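Local coordinates for protein extracellular endo-alpha-(1->5)-L-arabinanase 1 (Bacillus subtilis, PDB 1UV4) that cleaves the internal alpha-1,5-L-arabinofuranosyl linkages of linear arabinan and of branched sugar-beet arabinan, taking part in the breakdown of plant cell walls, at residues L198-F202 and G254-I258. Residues are numbered along the deposited sequence; the frame is centred on the assembly and turned at random.
With CA (calcium ion), chain D.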
ATOM      1  N   LEU A 198      -1.496 -12.163  -3.151  1.00 12.58           N
ATOM      2  CA  LEU A 198      -0.631 -10.982  -3.190  1.00 12.60           C
ATOM      3  C   LEU A 198      -0.913 -10.206  -4.477  1.00 13.04           C
ATOM      4  O   LEU A 198      -0.860 -10.770  -5.562  1.00 13.65           O
ATOM      5  CB  LEU A 198       0.812 -11.378  -3.170  1.00 12.98           C
ATOM      6  CG  LEU A 198       1.817 -10.235  -3.299  1.00 14.15           C
ATOM      7  CD1 LEU A 198       1.777  -9.270  -2.124  1.00 14.15           C
ATOM      8  CD2 LEU A 198       3.224 -10.821  -3.430  1.00 13.66           C
ATOM      9  N   MET A 199      -1.258  -8.938  -4.367  1.00 13.09           N
ATOM     10  CA  MET A 199      -1.266  -8.029  -5.490  1.00 13.00           C
ATOM     11  C   MET A 199      -0.120  -7.034  -5.333  1.00 12.84           C
ATOM     12  O   MET A 199       0.191  -6.618  -4.228  1.00 13.81           O
ATOM     13  CB  MET A 199      -2.556  -7.236  -5.566  1.00 14.57           C
ATOM     14  CG  MET A 199      -3.764  -8.034  -5.647  1.00 15.29           C
ATOM     15  SD  MET A 199      -5.218  -6.936  -5.923  1.00 21.77           S
ATOM     16  CE  MET A 199      -6.517  -8.110  -6.070  1.00 18.50           C
ATOM     17  N   VAL A 200       0.530  -6.696  -6.443  1.00 12.65           N
ATOM     18  CA  VAL A 200       1.565  -5.681  -6.456  1.00 13.57           C
ATOM     19  C   VAL A 200       1.287  -4.729  -7.625  1.00 12.50           C
ATOM     20  O   VAL A 200       0.529  -5.041  -8.537  1.00 13.45           O
ATOM     21  CB  VAL A 200       2.983  -6.282  -6.590  1.00 13.05           C
ATOM     22  CG1 VAL A 200       3.254  -7.228  -5.485  1.00 14.10           C
ATOM     23  CG2 VAL A 200       3.162  -6.977  -7.926  1.00 14.92           C
ATOM     24  N   SER A 201       1.824  -3.518  -7.538  1.00 12.32           N
ATOM     25  CA  SER A 201       1.900  -2.632  -8.687  1.00 12.16           C
ATOM     26  C   SER A 201       3.198  -2.903  -9.449  1.00 12.63           C
ATOM     27  O   SER A 201       4.261  -2.886  -8.847  1.00 12.69           O
ATOM     28  CB  SER A 201       1.854  -1.186  -8.205  1.00 12.49           C
ATOM     29  OG  SER A 201       0.626  -0.915  -7.564  1.00 14.03           O
ATOM     30  N   PHE A 202       3.111  -3.205 -10.736  1.00 12.81           N
ATOM     31  CA  PHE A 202       4.266  -3.203 -11.625  1.00 12.84           C
ATOM     32  C   PHE A 202       4.419  -1.749 -12.071  1.00 13.81           C
ATOM     33  O   PHE A 202       3.428  -1.117 -12.442  1.00 15.57           O
ATOM     34  CB  PHE A 202       4.025  -4.088 -12.866  1.00 12.58           C
ATOM     35  CG  PHE A 202       4.234  -5.567 -12.662  1.00 13.30           C
ATOM     36  CD1 PHE A 202       4.584  -6.106 -11.431  1.00 12.29           C
ATOM     37  CD2 PHE A 202       4.037  -6.418 -13.731  1.00 15.06           C
ATOM     38  CE1 PHE A 202       4.726  -7.479 -11.252  1.00 14.52           C
ATOM     39  CE2 PHE A 202       4.229  -7.784 -13.586  1.00 15.65           C
ATOM     40  CZ  PHE A 202       4.589  -8.313 -12.343  1.00 14.33           C
ATOM     41  N   GLY A 254      -2.475   1.624 -10.044  1.00 13.31           N
ATOM     42  CA  GLY A 254      -1.580   1.082  -9.042  1.00 13.20           C
ATOM     43  C   GLY A 254      -1.878   1.571  -7.663  1.00 13.17           C
ATOM     44  O   GLY A 254      -2.922   2.196  -7.419  1.00 12.31           O
ATOM     45  N   GLY A 255      -0.980   1.282  -6.734  1.00 12.29           N
ATOM     46  CA  GLY A 255      -1.207   1.674  -5.365  1.00 12.89           C
ATOM     47  C   GLY A 255      -2.422   1.015  -4.778  1.00 12.87           C
ATOM     48  O   GLY A 255      -3.077   1.557  -3.883  1.00 13.95           O
ATOM     49  N   GLN A 256      -2.733  -0.188  -5.251  1.00 13.00           N
ATOM     50  CA  GLN A 256      -3.990  -0.848  -4.907  1.00 13.78           C
ATOM     51  C   GLN A 256      -4.002  -1.374  -3.490  1.00 12.94           C
ATOM     52  O   GLN A 256      -2.968  -1.748  -2.911  1.00 13.26           O
ATOM     53  CB  GLN A 256      -4.240  -1.970  -5.899  1.00 13.29           C
ATOM     54  CG  GLN A 256      -3.343  -3.217  -5.696  1.00 15.50           C
ATOM     55  CD  GLN A 256      -1.867  -2.966  -6.039  1.00 11.93           C
ATOM     56  OE1 GLN A 256      -1.576  -2.316  -7.041  1.00 16.42           O
ATOM     57  NE2 GLN A 256      -0.960  -3.442  -5.161  1.00 15.13           N
ATOM     58  N   ASP A 257      -5.195  -1.362  -2.882  1.00 12.74           N
ATOM     59  CA  ASP A 257      -5.356  -1.898  -1.544  1.00 12.99           C
ATOM     60  C   ASP A 257      -6.680  -2.580  -1.437  1.00 13.43           C
ATOM     61  O   ASP A 257      -7.677  -2.123  -2.025  1.00 12.85           O
ATOM     62  CB  ASP A 257      -5.223  -0.759  -0.524  1.00 12.81           C
ATOM     63  CG  ASP A 257      -4.916  -1.255   0.834  1.00 16.05           C
ATOM     64  OD1 ASP A 257      -4.277  -2.321   1.017  1.00 20.39           O
ATOM     65  OD2 ASP A 257      -5.250  -0.616   1.795  1.00 16.02           O
ATOM     66  N   ILE A 258      -6.651  -3.757  -0.827  1.00 15.34           N
ATOM     67  CA  ILE A 258      -7.868  -4.571  -0.596  1.00 15.76           C
ATOM     68  C   ILE A 258      -8.469  -4.122   0.700  1.00 15.83           C
ATOM     69  O   ILE A 258      -7.785  -4.137   1.762  1.00 15.63           O
ATOM     70  CB  ILE A 258      -7.553  -6.046  -0.556  1.00 15.30           C
ATOM     71  CG1 ILE A 258      -7.041  -6.522  -1.922  1.00 15.19           C
ATOM     72  CG2 ILE A 258      -8.825  -6.792  -0.235  1.00 15.88           C
ATOM     73  CD1 ILE A 258      -6.260  -7.893  -1.851  1.00 16.92           C
TER
HETATM   74 CA    CA D1294      -4.195  -2.479   3.326  1.00 13.77          CA
HETATM   75  O   HOH W   1      -5.102  -4.580   2.819  1.00 12.88           O
HETATM   76  O   HOH W   2      -6.885  -2.780   3.719  0.50 13.49           O
HETATM   77  O   HOH W   3      -3.871  -3.351   5.586  1.00 14.60           O
HETATM   78  O   HOH W   4      -5.683  -1.152   4.519  0.50 15.01           O
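Two neighbouring blades of the five-bladed beta-propeller of this family 43 glycoside hydrolase meet here near the central axis, strand 195-203 of one blade against strand 250-259 of the next. The short segments run nearly antiparallel, their axes come within 6.3 Å, and side chains rather than a shared backbone ladder join them. S201 is the polar link: its OG accepts the backbone N-H of G255 (N to OG 2.8 Å) and donates to the amide oxygen OE1 of Q256 (OG to OE1 2.7 Å). That hydroxyl reaches OE1 at a C=O...donor angle of 129°, tilted 19° out of the carbonyl plane. Q256 gets there by folding back, with CG between its backbone N and carbonyl carbon (chi1 74°) and a second bend at chi2, which lays the amide along the M199-S201 backbone; NE2 lies 3.5 Å from M199 O. Beside it the extended M199 side chain packs CB on Q256 CG (4.1 Å), then carries its methyl CE to I258 CD1 (4.2 Å), an apolar continuation of the seam towards L264. D257 turns to the other side of its strand and grips the calcium ion with both carboxylate oxygens (OD1 to calcium 2.3 Å), in a site completed by E135, D77 and four waters. S201 also lies near E185, the inferred proton donor. Using its hydroxyl as acceptor and donor at once, S201 satisfies two buried polar groups, fixes which way the Q256 amide faces, and ties the blade of E185 to the calcium-bearing strand.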